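Local coordinates for protein imidazoleglycerol-phosphate dehydratase (Staphylococcus aureus subsp. aureus, PDB 2AE8) that catalyses the manganese-dependent dehydration of imidazoleglycerol phosphate to imidazoleacetol phosphate, the sixth step of histidine biosynthesis, at residues F164-V169 with I193-F197. Sequence-based numbering, arbitrary orientation. Where two conformers were deposited one is given.
Sequences FFRAVV and IFKAF
Phe165 and Phe197 mark the nearest backbone approach of two almost parallel helices, their CA atoms 9.2 Å apart. The axes of 164-169 and 193-197 run in the same direction, 15° from parallel, and come no closer than 13.0 Å, a wide spacing filled by large side chains. Phe165 points across the gap and buries more of its surface here than any other residue of the two segments. Its CG lies beside the backbone N and opposite the carbonyl carbon, which sends the ring between Phe194 and Phe197 of the other helix. The ring presents its edge to the face of each. CZ of Phe165 sits over the centre of the Phe194 ring, 3.6 Å from Phe194 CE1, with the planes inclined at 51°. On the Phe197 side, Phe165 CE1 lies 3.6 Å from Phe197 CD2 and the planes meet at 65°. Ile193 adds a methyl group, its CG2 3.7 Å from Phe165 CE2. Phe164 extends the cluster: its CE2 approaches Phe194 CE1 at 3.6 Å in an oblique pairing, while its CD2 lies over the centre of one face of the neighbouring Phe165 ring. The outer end of Phe197 meets valine methyls, CZ near Val168 CG1 (4.1 Å) and CE1 near Val169 CG2. Helix 61-74 touches Phe164, Phe194 and Phe197, and strand 175-182 touches Phe165, Ile193 and Phe197, embedding the cluster in the helical layer of the beta-alpha-beta sandwich. No hydrogen bond crosses between the segments; the buried association rests on dispersion and on ring C-H edges directed at aromatic faces, joining helix 159-171 to the helix carrying metal ligands His187 and Glu191.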
loop_
_atom_site.group_PDB
_atom_site.type_symbol
_atom_site.label_atom_id
_atom_site.label_comp_id
_atom_site.label_asym_id
_atom_site.label_seq_id
_atom_site.Cartn_x
_atom_site.Cartn_y
_atom_site.Cartn_z
ATOM N N PHE B 164 37.766 15.524 -7.929
ATOM C CA PHE B 164 38.962 16.157 -7.357
ATOM C C PHE B 164 39.401 15.414 -6.105
ATOM O O PHE B 164 40.574 15.049 -5.969
ATOM C CB PHE B 164 38.712 17.626 -7.013
ATOM C CG PHE B 164 39.891 18.284 -6.339
ATOM C CD1 PHE B 164 41.001 18.686 -7.096
ATOM C CD2 PHE B 164 39.911 18.466 -4.966
ATOM C CE1 PHE B 164 42.109 19.278 -6.489
ATOM C CE2 PHE B 164 41.022 19.053 -4.338
ATOM C CZ PHE B 164 42.128 19.454 -5.107
ATOM N N PHE B 165 38.454 15.164 -5.200
ATOM C CA PHE B 165 38.760 14.471 -3.964
ATOM C C PHE B 165 39.205 13.026 -4.129
ATOM O O PHE B 165 40.092 12.570 -3.397
ATOM C CB PHE B 165 37.640 14.651 -2.922
ATOM C CG PHE B 165 37.640 16.023 -2.315
ATOM C CD1 PHE B 165 38.689 16.427 -1.494
ATOM C CD2 PHE B 165 36.643 16.938 -2.622
ATOM C CE1 PHE B 165 38.720 17.717 -0.958
ATOM C CE2 PHE B 165 36.665 18.233 -2.078
ATOM C CZ PHE B 165 37.708 18.617 -1.245
ATOM N N ARG B 166 38.612 12.333 -5.095
ATOM C CA ARG B 166 39.041 10.994 -5.485
ATOM C C ARG B 166 40.496 10.986 -5.964
ATOM O O ARG B 166 41.273 10.125 -5.566
ATOM C CB ARG B 166 38.101 10.409 -6.553
ATOM C CG ARG B 166 38.477 9.005 -7.034
ATOM C CD ARG B 166 37.302 8.015 -7.004
ATOM N NE ARG B 166 36.276 8.291 -8.009
ATOM C CZ ARG B 166 34.987 8.507 -7.744
ATOM N NH1 ARG B 166 34.146 8.735 -8.742
ATOM N NH2 ARG B 166 34.531 8.483 -6.495
ATOM N N ALA B 167 40.852 11.953 -6.806
ATOM C CA ALA B 167 42.217 12.064 -7.351
ATOM C C ALA B 167 43.239 12.344 -6.232
ATOM O O ALA B 167 44.273 11.688 -6.158
ATOM C CB ALA B 167 42.286 13.151 -8.438
ATOM N N VAL B 168 42.918 13.281 -5.345
ATOM C CA VAL B 168 43.803 13.634 -4.229
ATOM C C VAL B 168 43.978 12.483 -3.228
ATOM O O VAL B 168 45.085 12.104 -2.872
ATOM C CB VAL B 168 43.296 14.880 -3.478
ATOM C CG1 VAL B 168 44.080 15.096 -2.178
ATOM C CG2 VAL B 168 43.345 16.126 -4.376
ATOM N N VAL B 169 42.871 11.958 -2.738
ATOM C CA VAL B 169 42.865 10.974 -1.664
ATOM C C VAL B 169 43.529 9.678 -2.093
ATOM O O VAL B 169 44.313 9.078 -1.345
ATOM C CB VAL B 169 41.387 10.699 -1.198
ATOM C CG1 VAL B 169 41.261 9.344 -0.470
ATOM C CG2 VAL B 169 40.898 11.855 -0.336
ATOM N N ILE B 193 32.928 21.377 2.621
ATOM C CA ILE B 193 33.705 20.155 2.349
ATOM C C ILE B 193 35.217 20.458 2.161
ATOM O O ILE B 193 36.069 19.781 2.737
ATOM C CB ILE B 193 33.167 19.405 1.114
ATOM C CG1 ILE B 193 31.773 18.791 1.403
ATOM C CG2 ILE B 193 34.169 18.315 0.637
ATOM C CD1 ILE B 193 31.070 18.318 0.138
ATOM N N PHE B 194 35.538 21.464 1.350
ATOM C CA PHE B 194 36.940 21.881 1.188
ATOM C C PHE B 194 37.561 22.355 2.493
ATOM O O PHE B 194 38.686 21.971 2.806
ATOM C CB PHE B 194 37.094 22.954 0.107
ATOM C CG PHE B 194 37.334 22.403 -1.257
ATOM C CD1 PHE B 194 38.635 22.113 -1.682
ATOM C CD2 PHE B 194 36.267 22.167 -2.125
ATOM C CE1 PHE B 194 38.876 21.599 -2.956
ATOM C CE2 PHE B 194 36.488 21.645 -3.426
ATOM C CZ PHE B 194 37.807 21.359 -3.844
ATOM N N LYS B 195 36.838 23.159 3.265
ATOM C CA LYS B 195 37.336 23.612 4.559
ATOM C C LYS B 195 37.596 22.447 5.521
ATOM O O LYS B 195 38.659 22.360 6.140
ATOM C CB LYS B 195 36.405 24.649 5.209
ATOM C CG LYS B 195 36.386 26.053 4.521
ATOM C CD LYS B 195 35.504 27.089 5.279
ATOM C CE LYS B 195 35.931 27.274 6.760
ATOM N NZ LYS B 195 35.255 28.461 7.406
ATOM N N ALA B 196 36.625 21.549 5.648
ATOM C CA ALA B 196 36.745 20.421 6.556
ATOM C C ALA B 196 37.854 19.459 6.142
ATOM O O ALA B 196 38.598 19.006 6.992
ATOM C CB ALA B 196 35.408 19.677 6.677
ATOM N N PHE B 197 37.947 19.117 4.862
ATOM C CA PHE B 197 39.009 18.225 4.416
ATOM C C PHE B 197 40.397 18.818 4.713
ATOM O O PHE B 197 41.276 18.123 5.216
ATOM C CB PHE B 197 38.913 17.943 2.916
ATOM C CG PHE B 197 40.091 17.148 2.382
ATOM C CD1 PHE B 197 40.146 15.770 2.548
ATOM C CD2 PHE B 197 41.166 17.798 1.747
ATOM C CE1 PHE B 197 41.228 15.029 2.075
ATOM C CE2 PHE B 197 42.258 17.071 1.284
ATOM C CZ PHE B 197 42.289 15.679 1.438
#